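Local coordinates for NF-kappa-B inhibitor beta (Mus musculus, PDB 1OY3), which inhibits the transcription factor NF-kappa-B by binding it through a stack of ankyrin repeats and holding it in the cytoplasm, at residues E172-L177 / A205-L210; S59-L64 / H91-V96; T47-A52 / A67-L72; Y37-N42 / V71-R76. One frame throughout, in Å; residues are numbered along the deposited sequence.

Interaction 1: residues E172-L177 / A205-L210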
loop_
_atom_site.group_PDB
_atom_site.type_symbol
_atom_site.label_atom_id
_atom_site.label_comp_id
_atom_site.label_asym_id
_atom_site.label_seq_id
_atom_site.Cartn_x
_atom_site.Cartn_y
_atom_site.Cartn_z
ATOM N N GLU C 172 13.248 6.858 -12.790
ATOM C CA GLU C 172 14.562 6.891 -12.185
ATOM C C GLU C 172 14.669 5.830 -11.081
ATOM O O GLU C 172 15.670 5.105 -10.991
ATOM C CB GLU C 172 14.838 8.275 -11.607
ATOM C CG GLU C 172 16.171 8.845 -12.036
ATOM C CD GLU C 172 17.256 7.784 -12.088
ATOM O OE1 GLU C 172 17.551 7.172 -11.040
ATOM O OE2 GLU C 172 17.811 7.560 -13.184
ATOM N N MET C 173 13.639 5.724 -10.247
ATOM C CA MET C 173 13.672 4.737 -9.165
ATOM C C MET C 173 13.600 3.317 -9.720
ATOM O O MET C 173 14.227 2.404 -9.183
ATOM C CB MET C 173 12.527 4.948 -8.167
ATOM C CG MET C 173 12.694 4.073 -6.902
ATOM S SD MET C 173 14.145 4.557 -5.888
ATOM C CE MET C 173 13.371 5.912 -4.946
ATOM N N VAL C 174 12.837 3.137 -10.795
ATOM C CA VAL C 174 12.717 1.823 -11.417
ATOM C C VAL C 174 14.108 1.398 -11.897
ATOM O O VAL C 174 14.510 0.246 -11.732
ATOM C CB VAL C 174 11.739 1.857 -12.623
ATOM C CG1 VAL C 174 11.790 0.535 -13.398
ATOM C CG2 VAL C 174 10.334 2.109 -12.133
ATOM N N ARG C 175 14.846 2.339 -12.478
ATOM C CA ARG C 175 16.192 2.049 -12.962
ATOM C C ARG C 175 17.115 1.554 -11.844
ATOM O O ARG C 175 17.807 0.547 -12.010
ATOM C CB ARG C 175 16.783 3.285 -13.660
ATOM C CG ARG C 175 16.336 3.419 -15.117
ATOM C CD ARG C 175 17.062 4.525 -15.851
ATOM N NE ARG C 175 16.498 5.837 -15.563
ATOM C CZ ARG C 175 15.641 6.471 -16.357
ATOM N NH1 ARG C 175 15.256 5.911 -17.501
ATOM N NH2 ARG C 175 15.158 7.657 -16.001
ATOM N N LEU C 176 17.118 2.255 -10.712
ATOM C CA LEU C 176 17.935 1.867 -9.564
ATOM C C LEU C 176 17.543 0.483 -9.056
ATOM O O LEU C 176 18.400 -0.348 -8.746
ATOM C CB LEU C 176 17.781 2.883 -8.428
ATOM C CG LEU C 176 18.701 4.106 -8.400
ATOM C CD1 LEU C 176 19.102 4.530 -9.807
ATOM C CD2 LEU C 176 17.979 5.227 -7.668
ATOM N N LEU C 177 16.241 0.241 -8.956
ATOM C CA LEU C 177 15.764 -1.055 -8.504
ATOM C C LEU C 177 16.173 -2.157 -9.486
ATOM O O LEU C 177 16.645 -3.216 -9.076
ATOM C CB LEU C 177 14.243 -1.024 -8.330
ATOM C CG LEU C 177 13.795 -0.142 -7.153
ATOM C CD1 LEU C 177 12.284 -0.221 -7.007
ATOM C CD2 LEU C 177 14.492 -0.596 -5.863
ATOM N N ALA C 205 4.270 5.106 -19.874
ATOM C CA ALA C 205 4.909 4.444 -21.007
ATOM C C ALA C 205 6.414 4.247 -20.870
ATOM O O ALA C 205 6.932 3.178 -21.207
ATOM C CB ALA C 205 4.604 5.214 -22.294
ATOM N N SER C 206 7.115 5.271 -20.390
ATOM C CA SER C 206 8.567 5.191 -20.238
ATOM C C SER C 206 8.953 4.124 -19.210
ATOM O O SER C 206 9.972 3.447 -19.350
ATOM C CB SER C 206 9.135 6.548 -19.820
ATOM O OG SER C 206 8.932 6.777 -18.438
ATOM N N VAL C 207 8.130 3.979 -18.177
ATOM C CA VAL C 207 8.364 2.982 -17.144
ATOM C C VAL C 207 8.050 1.621 -17.755
ATOM O O VAL C 207 8.768 0.642 -17.533
ATOM C CB VAL C 207 7.459 3.244 -15.903
ATOM C CG1 VAL C 207 7.495 2.049 -14.947
ATOM C CG2 VAL C 207 7.935 4.495 -15.186
ATOM N N LEU C 208 6.975 1.565 -18.533
ATOM C CA LEU C 208 6.580 0.321 -19.190
ATOM C C LEU C 208 7.738 -0.156 -20.062
ATOM O O LEU C 208 8.084 -1.348 -20.075
ATOM C CB LEU C 208 5.341 0.556 -20.058
ATOM C CG LEU C 208 4.843 -0.608 -20.917
ATOM C CD1 LEU C 208 4.471 -1.790 -20.024
ATOM C CD2 LEU C 208 3.639 -0.150 -21.739
ATOM N N GLU C 209 8.351 0.783 -20.773
ATOM C CA GLU C 209 9.475 0.454 -21.646
ATOM C C GLU C 209 10.689 -0.015 -20.865
ATOM O O GLU C 209 11.310 -1.016 -21.231
ATOM C CB GLU C 209 9.861 1.647 -22.517
ATOM C CG GLU C 209 11.090 1.380 -23.379
ATOM C CD GLU C 209 11.201 2.332 -24.548
ATOM O OE1 GLU C 209 11.280 3.558 -24.318
ATOM O OE2 GLU C 209 11.205 1.847 -25.704
ATOM N N LEU C 210 11.038 0.706 -19.798
ATOM C CA LEU C 210 12.185 0.304 -18.980
ATOM C C LEU C 210 11.993 -1.150 -18.582
ATOM O O LEU C 210 12.880 -1.983 -18.773
ATOM C CB LEU C 210 12.298 1.167 -17.716
ATOM C CG LEU C 210 12.877 2.577 -17.883
ATOM C CD1 LEU C 210 12.873 3.309 -16.536
ATOM C CD2 LEU C 210 14.298 2.483 -18.444
#
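Two successive ankyrin repeats, ANK 4 and ANK 5, pack here through their second helices, 171-180 and 205-213, in an apolar contact that runs out to the surface. The two segments lie nearly parallel, 13° apart with their axes 10.1 Å from each other, as expected of equivalent helices in neighbouring repeats. At this distance the gap is bridged by side chains alone, and no hydrogen bond crosses it. On the inner side V174 and V207 meet methyl to methyl, CG2 of V174 lying 4.0 Å from CG1 of V207. V207 also rests on A199 of helix 195-201 and on V166 of helix 161-167, which places this pair in the core shared by both repeats. Farther out, L210 points at helix 171-180 and receives R175, whose side chain crosses it at about a right angle. NE of the arginine is held by a salt bridge to E172, one turn earlier, with OE2 in the guanidinium plane at 3.2 Å. The arginine chain bends at chi3 (-80°), bringing NH1 back beside the leucine, so that its aliphatic part and its guanidinium both touch: L210 CD1 sits 3.7 Å from R175 CG and equally far from R175 NH1.

Interaction 2: residues S59-L64 / H91-V96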
loop_
_atom_site.group_PDB
_atom_site.type_symbol
_atom_site.label_atom_id
_atom_site.label_comp_id
_atom_site.label_asym_id
_atom_site.label_seq_id
_atom_site.Cartn_x
_atom_site.Cartn_y
_atom_site.Cartn_z
ATOM N N SER C 59 22.359 11.999 3.054
ATOM C CA SER C 59 23.463 12.054 3.987
ATOM C C SER C 59 23.035 11.472 5.335
ATOM O O SER C 59 23.765 10.697 5.956
ATOM C CB SER C 59 23.925 13.500 4.154
ATOM O OG SER C 59 24.992 13.578 5.068
ATOM N N THR C 60 21.833 11.820 5.770
ATOM C CA THR C 60 21.326 11.336 7.051
ATOM C C THR C 60 21.025 9.835 7.021
ATOM O O THR C 60 21.181 9.141 8.027
ATOM C CB THR C 60 20.062 12.118 7.450
ATOM O OG1 THR C 60 20.379 13.516 7.500
ATOM C CG2 THR C 60 19.545 11.656 8.817
ATOM N N VAL C 61 20.619 9.329 5.862
ATOM C CA VAL C 61 20.323 7.919 5.743
ATOM C C VAL C 61 21.610 7.103 5.856
ATOM O O VAL C 61 21.604 6.011 6.429
ATOM C CB VAL C 61 19.607 7.604 4.403
ATOM C CG1 VAL C 61 19.598 6.099 4.149
ATOM C CG2 VAL C 61 18.166 8.146 4.454
ATOM N N GLU C 62 22.714 7.636 5.334
ATOM C CA GLU C 62 23.992 6.931 5.394
ATOM C C GLU C 62 24.508 6.815 6.822
ATOM O O GLU C 62 25.006 5.763 7.223
ATOM C CB GLU C 62 25.043 7.632 4.516
ATOM C CG GLU C 62 26.447 7.016 4.590
ATOM C CD GLU C 62 27.419 7.620 3.580
ATOM O OE1 GLU C 62 27.410 8.858 3.417
ATOM O OE2 GLU C 62 28.193 6.863 2.955
ATOM N N LYS C 63 24.396 7.897 7.587
ATOM C CA LYS C 63 24.867 7.888 8.970
ATOM C C LYS C 63 24.138 6.809 9.740
ATOM O O LYS C 63 24.757 5.966 10.394
ATOM C CB LYS C 63 24.618 9.242 9.623
ATOM C CG LYS C 63 25.402 10.373 9.005
ATOM C CD LYS C 63 25.166 11.650 9.797
ATOM C CE LYS C 63 25.967 12.803 9.243
ATOM N NZ LYS C 63 25.614 14.038 9.983
ATOM N N LEU C 64 22.813 6.824 9.638
ATOM C CA LEU C 64 21.983 5.840 10.315
ATOM C C LEU C 64 22.327 4.442 9.816
ATOM O O LEU C 64 22.477 3.509 10.612
ATOM C CB LEU C 64 20.494 6.162 10.084
ATOM C CG LEU C 64 20.102 7.510 10.700
ATOM C CD1 LEU C 64 18.723 7.967 10.230
ATOM C CD2 LEU C 64 20.145 7.374 12.225
ATOM N N HIS C 91 15.518 9.239 -4.675
ATOM C CA HIS C 91 16.484 8.462 -5.442
ATOM C C HIS C 91 17.833 8.243 -4.774
ATOM O O HIS C 91 18.335 7.105 -4.738
ATOM C CB HIS C 91 16.720 9.124 -6.797
ATOM C CG HIS C 91 15.475 9.302 -7.601
ATOM N ND1 HIS C 91 14.680 8.244 -7.980
ATOM C CD2 HIS C 91 14.878 10.416 -8.086
ATOM C CE1 HIS C 91 13.645 8.700 -8.665
ATOM N NE2 HIS C 91 13.742 10.012 -8.743
ATOM N N THR C 92 18.432 9.324 -4.269
ATOM C CA THR C 92 19.731 9.217 -3.630
ATOM C C THR C 92 19.674 8.364 -2.350
ATOM O O THR C 92 20.601 7.613 -2.053
ATOM C CB THR C 92 20.318 10.620 -3.338
ATOM O OG1 THR C 92 19.365 11.410 -2.621
ATOM C CG2 THR C 92 20.664 11.321 -4.634
ATOM N N CYS C 93 18.583 8.463 -1.599
ATOM C CA CYS C 93 18.433 7.661 -0.381
ATOM C C CYS C 93 18.391 6.168 -0.717
ATOM O O CYS C 93 19.014 5.337 -0.035
ATOM C CB CYS C 93 17.151 8.045 0.342
ATOM S SG CYS C 93 17.182 9.683 1.110
ATOM N N ALA C 94 17.659 5.827 -1.776
ATOM C CA ALA C 94 17.536 4.433 -2.186
ATOM C C ALA C 94 18.913 3.901 -2.551
ATOM O O ALA C 94 19.244 2.753 -2.269
ATOM C CB ALA C 94 16.590 4.312 -3.395
ATOM N N CYS C 95 19.698 4.759 -3.191
ATOM C CA CYS C 95 21.042 4.422 -3.628
ATOM C C CYS C 95 21.953 4.078 -2.431
ATOM O O CYS C 95 22.720 3.106 -2.461
ATOM C CB CYS C 95 21.587 5.599 -4.432
ATOM S SG CYS C 95 23.085 5.246 -5.308
ATOM N N VAL C 96 21.859 4.880 -1.377
ATOM C CA VAL C 96 22.634 4.646 -0.162
ATOM C C VAL C 96 22.262 3.281 0.427
ATOM O O VAL C 96 23.125 2.517 0.860
ATOM C CB VAL C 96 22.330 5.719 0.915
ATOM C CG1 VAL C 96 23.007 5.347 2.209
ATOM C CG2 VAL C 96 22.782 7.100 0.434
#
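The second helices of ANK 2 and ANK 3 lie side by side in the ankyrin stack, and V61, E62, C93 and V96 make the contact between them. Segments 59-64 and 91-96 run in the same sense, inclined at 20° with an axis separation of 8.9 Å. V61 faces the other helix and divides its two methyls between two partners. CG1, set opposite the backbone N (chi1 167°), meets V96 CG1 at 4.0 Å. CG2 turns instead to the sulfur of C93, with 3.8 Å between V61 CG2 and C93 SG. That sulfur stands opposite its own carbonyl carbon (chi1 -70°), and it meets the valine as an apolar neighbour.

V96 points across as well. Its CG1 touches the backbone of the opposite helix, 3.7 Å from E62 CA, and also lies 3.8 Å from E62 CB. The glutamate therefore contributes the base of its side chain, while its extended chain carries the carboxylate away from the contact; the residue is exposed. No hydrogen bond joins the segments, so the association rests on the fit of small apolar groups, grading from buried V61 and C93 to more accessible V96 and E62.

Within ANK 2, V61 packs on L49 and A52 of helix 48-55. T60 and L64 meet helix 22-32, where K63 also forms salt bridges to E22 and D26. Beyond the other segment, H91 and A94 touch helix 171-180, so the row of second helices continues into ANK 4.

Interaction 3: residues T47-A52 / A67-L72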
loop_
_atom_site.group_PDB
_atom_site.type_symbol
_atom_site.label_atom_id
_atom_site.label_comp_id
_atom_site.label_asym_id
_atom_site.label_seq_id
_atom_site.Cartn_x
_atom_site.Cartn_y
_atom_site.Cartn_z
ATOM N N THR C 47 11.125 4.378 12.477
ATOM C CA THR C 47 12.411 4.423 13.164
ATOM C C THR C 47 13.040 5.725 12.678
ATOM O O THR C 47 12.429 6.458 11.894
ATOM C CB THR C 47 13.308 3.247 12.749
ATOM O OG1 THR C 47 13.530 3.298 11.333
ATOM C CG2 THR C 47 12.646 1.919 13.115
ATOM N N ALA C 48 14.251 6.024 13.130
ATOM C CA ALA C 48 14.925 7.239 12.686
ATOM C C ALA C 48 15.230 7.126 11.191
ATOM O O ALA C 48 15.188 8.120 10.459
ATOM C CB ALA C 48 16.214 7.431 13.468
ATOM N N LEU C 49 15.537 5.908 10.745
ATOM C CA LEU C 49 15.857 5.657 9.336
ATOM C C LEU C 49 14.647 6.031 8.491
ATOM O O LEU C 49 14.770 6.741 7.509
ATOM C CB LEU C 49 16.184 4.172 9.104
ATOM C CG LEU C 49 17.320 3.777 8.154
ATOM C CD1 LEU C 49 16.971 2.465 7.438
ATOM C CD2 LEU C 49 17.569 4.875 7.158
ATOM N N HIS C 50 13.478 5.530 8.884
ATOM C CA HIS C 50 12.229 5.805 8.174
ATOM C C HIS C 50 12.042 7.307 8.010
ATOM O O HIS C 50 11.686 7.799 6.937
ATOM C CB HIS C 50 11.025 5.266 8.951
ATOM C CG HIS C 50 10.869 3.779 8.909
ATOM N ND1 HIS C 50 10.752 3.014 10.053
ATOM C CD2 HIS C 50 10.726 2.925 7.870
ATOM C CE1 HIS C 50 10.540 1.754 9.719
ATOM N NE2 HIS C 50 10.519 1.672 8.400
ATOM N N LEU C 51 12.259 8.034 9.096
ATOM C CA LEU C 51 12.104 9.480 9.058
ATOM C C LEU C 51 13.068 10.113 8.064
ATOM O O LEU C 51 12.682 10.978 7.289
ATOM C CB LEU C 51 12.330 10.063 10.460
ATOM C CG LEU C 51 11.243 9.639 11.449
ATOM C CD1 LEU C 51 11.589 10.113 12.864
ATOM C CD2 LEU C 51 9.909 10.200 10.987
ATOM N N ALA C 52 14.321 9.673 8.092
ATOM C CA ALA C 52 15.350 10.203 7.213
ATOM C C ALA C 52 14.980 9.925 5.752
ATOM O O ALA C 52 15.176 10.779 4.877
ATOM C CB ALA C 52 16.705 9.561 7.552
ATOM N N ALA C 67 25.728 3.445 10.967
ATOM C CA ALA C 67 25.645 3.176 12.399
ATOM C C ALA C 67 25.002 1.839 12.717
ATOM O O ALA C 67 25.003 1.410 13.868
ATOM C CB ALA C 67 24.872 4.297 13.097
ATOM N N GLY C 68 24.430 1.186 11.710
ATOM C CA GLY C 68 23.820 -0.111 11.945
ATOM C C GLY C 68 22.306 -0.158 12.076
ATOM O O GLY C 68 21.766 -1.137 12.591
ATOM N N ALA C 69 21.617 0.882 11.608
ATOM C CA ALA C 69 20.160 0.918 11.680
ATOM C C ALA C 69 19.568 -0.212 10.823
ATOM O O ALA C 69 20.046 -0.477 9.713
ATOM C CB ALA C 69 19.655 2.277 11.189
ATOM N N GLY C 70 18.548 -0.881 11.356
ATOM C CA GLY C 70 17.882 -1.966 10.649
ATOM C C GLY C 70 17.193 -1.474 9.388
ATOM O O GLY C 70 16.430 -0.514 9.414
ATOM N N VAL C 71 17.445 -2.146 8.277
ATOM C CA VAL C 71 16.880 -1.722 7.009
ATOM C C VAL C 71 15.593 -2.456 6.612
ATOM O O VAL C 71 14.960 -2.120 5.613
ATOM C CB VAL C 71 17.948 -1.862 5.896
ATOM C CG1 VAL C 71 18.063 -3.311 5.445
ATOM C CG2 VAL C 71 17.623 -0.955 4.757
ATOM N N LEU C 72 15.206 -3.455 7.392
ATOM C CA LEU C 72 13.994 -4.216 7.101
ATOM C C LEU C 72 12.853 -3.850 8.033
ATOM O O LEU C 72 11.718 -4.261 7.812
ATOM C CB LEU C 72 14.262 -5.725 7.197
ATOM C CG LEU C 72 15.229 -6.307 6.164
ATOM C CD1 LEU C 72 15.255 -7.819 6.295
ATOM C CD2 LEU C 72 14.788 -5.923 4.761
HETATM O O HOH W 1 14.220 1.287 9.531
#
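T47 OG1 is gripped by the backbone N-H of H50 and by a water that carries the contact across to the loop carbonyl of G70. The water lies 2.8 Å from T47 OG1 and donates to G70 O at 2.9 Å. The bond from H50 N to T47 OG1 is straight (170°) but weak at 3.3 Å. In return, T47 N donates to H50 ND1 at 2.8 Å, almost exactly in the imidazole plane. The exchange forms a capping box at the start of helix 48-55, the Thr-His pair of the TPLH motif of ankyrin repeats, which reads TALH here. This bond to ND1 helps fix the rotation of the ring, while NE2 has weak bonds to the carbonyls of V73 and H79.

Segment 67-72 leaves helix 58-66 through a Schellman motif, in which G68 takes positive phi (101°), and then passes the beginning of the first helix of the same repeat, ANK 2. L49 points into this loop and makes the direct apolar contacts: CG rests 4.1 Å from A69 CB, both residues being buried, and L49 CD1 also meets V71 CG2 at 4.4 Å. Outside the segments L49 also meets V61 and A81, so the leucine is shared between the loop and two helices. D39 accepts from G70 N, so this glycine is bound at its amide as well as at its carbonyl. The same carbonyl oxygen also has an apolar neighbour, since L49 CD1 lies 3.6 Å from G70 O.

Interaction 4: residues Y37-N42 / V71-R76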
loop_
_atom_site.group_PDB
_atom_site.type_symbol
_atom_site.label_atom_id
_atom_site.label_comp_id
_atom_site.label_asym_id
_atom_site.label_seq_id
_atom_site.Cartn_x
_atom_site.Cartn_y
_atom_site.Cartn_z
ATOM N N TYR C 37 18.719 1.021 20.326
ATOM C CA TYR C 37 18.187 2.374 20.406
ATOM C C TYR C 37 17.936 2.924 19.005
ATOM O O TYR C 37 16.997 3.687 18.790
ATOM C CB TYR C 37 19.182 3.269 21.147
ATOM C CG TYR C 37 18.731 4.698 21.347
ATOM C CD1 TYR C 37 17.650 5.005 22.172
ATOM C CD2 TYR C 37 19.410 5.751 20.736
ATOM C CE1 TYR C 37 17.260 6.333 22.388
ATOM C CE2 TYR C 37 19.029 7.078 20.944
ATOM C CZ TYR C 37 17.956 7.364 21.771
ATOM O OH TYR C 37 17.595 8.678 21.979
ATOM N N LEU C 38 18.779 2.537 18.053
ATOM C CA LEU C 38 18.630 3.007 16.678
ATOM C C LEU C 38 17.321 2.575 16.040
ATOM O O LEU C 38 16.694 3.351 15.323
ATOM C CB LEU C 38 19.780 2.504 15.798
ATOM C CG LEU C 38 21.138 3.188 15.901
ATOM C CD1 LEU C 38 22.126 2.493 14.976
ATOM C CD2 LEU C 38 20.995 4.650 15.528
ATOM N N ASP C 39 16.903 1.344 16.308
ATOM C CA ASP C 39 15.681 0.824 15.701
ATOM C C ASP C 39 14.370 1.085 16.433
ATOM O O ASP C 39 13.327 0.576 16.027
ATOM C CB ASP C 39 15.830 -0.678 15.442
ATOM C CG ASP C 39 16.988 -0.994 14.513
ATOM O OD1 ASP C 39 17.146 -0.281 13.492
ATOM O OD2 ASP C 39 17.736 -1.957 14.797
ATOM N N LEU C 40 14.409 1.873 17.501
ATOM C CA LEU C 40 13.191 2.164 18.239
ATOM C C LEU C 40 12.182 2.819 17.306
ATOM O O LEU C 40 12.520 3.730 16.561
ATOM C CB LEU C 40 13.491 3.082 19.426
ATOM C CG LEU C 40 14.309 2.444 20.556
ATOM C CD1 LEU C 40 14.587 3.481 21.631
ATOM C CD2 LEU C 40 13.544 1.254 21.142
ATOM N N GLN C 41 10.942 2.348 17.355
ATOM C CA GLN C 41 9.882 2.874 16.503
ATOM C C GLN C 41 8.899 3.741 17.276
ATOM O O GLN C 41 8.393 3.319 18.311
ATOM C CB GLN C 41 9.125 1.708 15.868
ATOM C CG GLN C 41 10.018 0.724 15.118
ATOM C CD GLN C 41 9.297 -0.568 14.762
ATOM O OE1 GLN C 41 9.728 -1.656 15.140
ATOM N NE2 GLN C 41 8.195 -0.450 14.035
ATOM N N ASN C 42 8.622 4.946 16.779
ATOM C CA ASN C 42 7.659 5.814 17.446
ATOM C C ASN C 42 6.276 5.176 17.294
ATOM O O ASN C 42 6.177 4.021 16.888
ATOM C CB ASN C 42 7.663 7.228 16.851
ATOM C CG ASN C 42 7.342 7.240 15.385
ATOM O OD1 ASN C 42 6.805 6.273 14.848
ATOM N ND2 ASN C 42 7.657 8.344 14.723
ATOM N N VAL C 71 17.445 -2.146 8.277
ATOM C CA VAL C 71 16.880 -1.722 7.009
ATOM C C VAL C 71 15.593 -2.456 6.612
ATOM O O VAL C 71 14.960 -2.120 5.613
ATOM C CB VAL C 71 17.948 -1.862 5.896
ATOM C CG1 VAL C 71 18.063 -3.311 5.445
ATOM C CG2 VAL C 71 17.623 -0.955 4.757
ATOM N N LEU C 72 15.206 -3.455 7.392
ATOM C CA LEU C 72 13.994 -4.216 7.101
ATOM C C LEU C 72 12.853 -3.850 8.033
ATOM O O LEU C 72 11.718 -4.261 7.812
ATOM C CB LEU C 72 14.262 -5.725 7.197
ATOM C CG LEU C 72 15.229 -6.307 6.164
ATOM C CD1 LEU C 72 15.255 -7.819 6.295
ATOM C CD2 LEU C 72 14.788 -5.923 4.761
ATOM N N VAL C 73 13.148 -3.088 9.078
ATOM C CA VAL C 73 12.109 -2.694 10.020
ATOM C C VAL C 73 10.997 -2.028 9.226
ATOM O O VAL C 73 11.261 -1.294 8.281
ATOM C CB VAL C 73 12.657 -1.708 11.090
ATOM C CG1 VAL C 73 11.551 -1.330 12.071
ATOM C CG2 VAL C 73 13.833 -2.355 11.836
ATOM N N ALA C 74 9.752 -2.303 9.595
ATOM C CA ALA C 74 8.612 -1.729 8.895
ATOM C C ALA C 74 7.758 -0.859 9.805
ATOM O O ALA C 74 7.551 -1.184 10.969
ATOM C CB ALA C 74 7.754 -2.840 8.316
ATOM N N GLU C 75 7.266 0.252 9.273
ATOM C CA GLU C 75 6.400 1.116 10.053
ATOM C C GLU C 75 4.966 0.601 9.967
ATOM O O GLU C 75 4.743 -0.530 9.527
ATOM C CB GLU C 75 6.516 2.564 9.565
ATOM C CG GLU C 75 6.522 2.750 8.070
ATOM C CD GLU C 75 5.136 2.694 7.471
ATOM O OE1 GLU C 75 4.663 1.594 7.126
ATOM O OE2 GLU C 75 4.517 3.764 7.364
ATOM N N ARG C 76 4.007 1.432 10.368
ATOM C CA ARG C 76 2.589 1.071 10.396
ATOM C C ARG C 76 2.003 0.423 9.148
ATOM O O ARG C 76 1.173 -0.476 9.264
ATOM C CB ARG C 76 1.742 2.290 10.749
ATOM C CG ARG C 76 1.793 3.403 9.720
ATOM C CD ARG C 76 0.884 4.560 10.126
ATOM N NE ARG C 76 1.276 5.824 9.503
ATOM C CZ ARG C 76 2.522 6.298 9.507
ATOM N NH1 ARG C 76 3.495 5.612 10.095
ATOM N NH2 ARG C 76 2.796 7.456 8.930
#
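V73 and Q41 bury the most surface where the loops leading out of ANK 1 and ANK 2 run alongside each other, with D39 adding a smaller share. Both segments belong to the extended loops that link successive ankyrin repeats, and they meet at the protein surface. V73 directs its two methyls at different partners. CG1, opposite the backbone N (chi1 -179°), lies against the side-chain amide of Q41, 3.6 Å from Q41 OE1 and equally far from Q41 CD. The glutamine chain is extended beyond CG and crosses the valine obliquely; of its aliphatic carbons CG takes part, 4.0 Å from V73 CG1.

CG2 of V73 turns toward D39, 4.2 Å from D39 OD1. This oxygen has its polar partner in the amide N of G70, while the amide nitrogen of Q41 is bonded to the carbonyl of G45. Q41 NE2 also comes within 3.2 Å of A74 O, but at an angle too poor for a hydrogen bond. T47 touches both Q41 and V73, joining the helix start of ANK 2 to this pair.

The chemistry is therefore mixed: the ends of two polar side chains lie against the methyls of a valine. No hydrogen bond or salt bridge joins the two segments themselves, which meet in van der Waals contact; the D39-G70 bond links the two loops beside it, whereas the bond to G45 holds the glutamine amide within its own loop.

In the fold
From the N terminus, interaction 4 opens first at 37-42 and closes at 71-76, joining the loops that follow ANK 1 and ANK 2. Interaction 3 starts inside that loop and ends on the same stretch, sharing V71 and L72, its segments 47-52 and 67-72 closing the helical hairpin of ANK 2; the two centres are 6 Å apart. Interaction 2 starts inside both loops, at 59-64, and ends beyond them at 91-96, so it crosses both and ties ANK 2 to ANK 3. Interaction 1 follows in series, linking ANK 4 with ANK 5. It touches interaction 2 where M173 SD packs on A94 CB, 3.5 Å apart, carrying the row of second helices from ANK 3 into ANK 4.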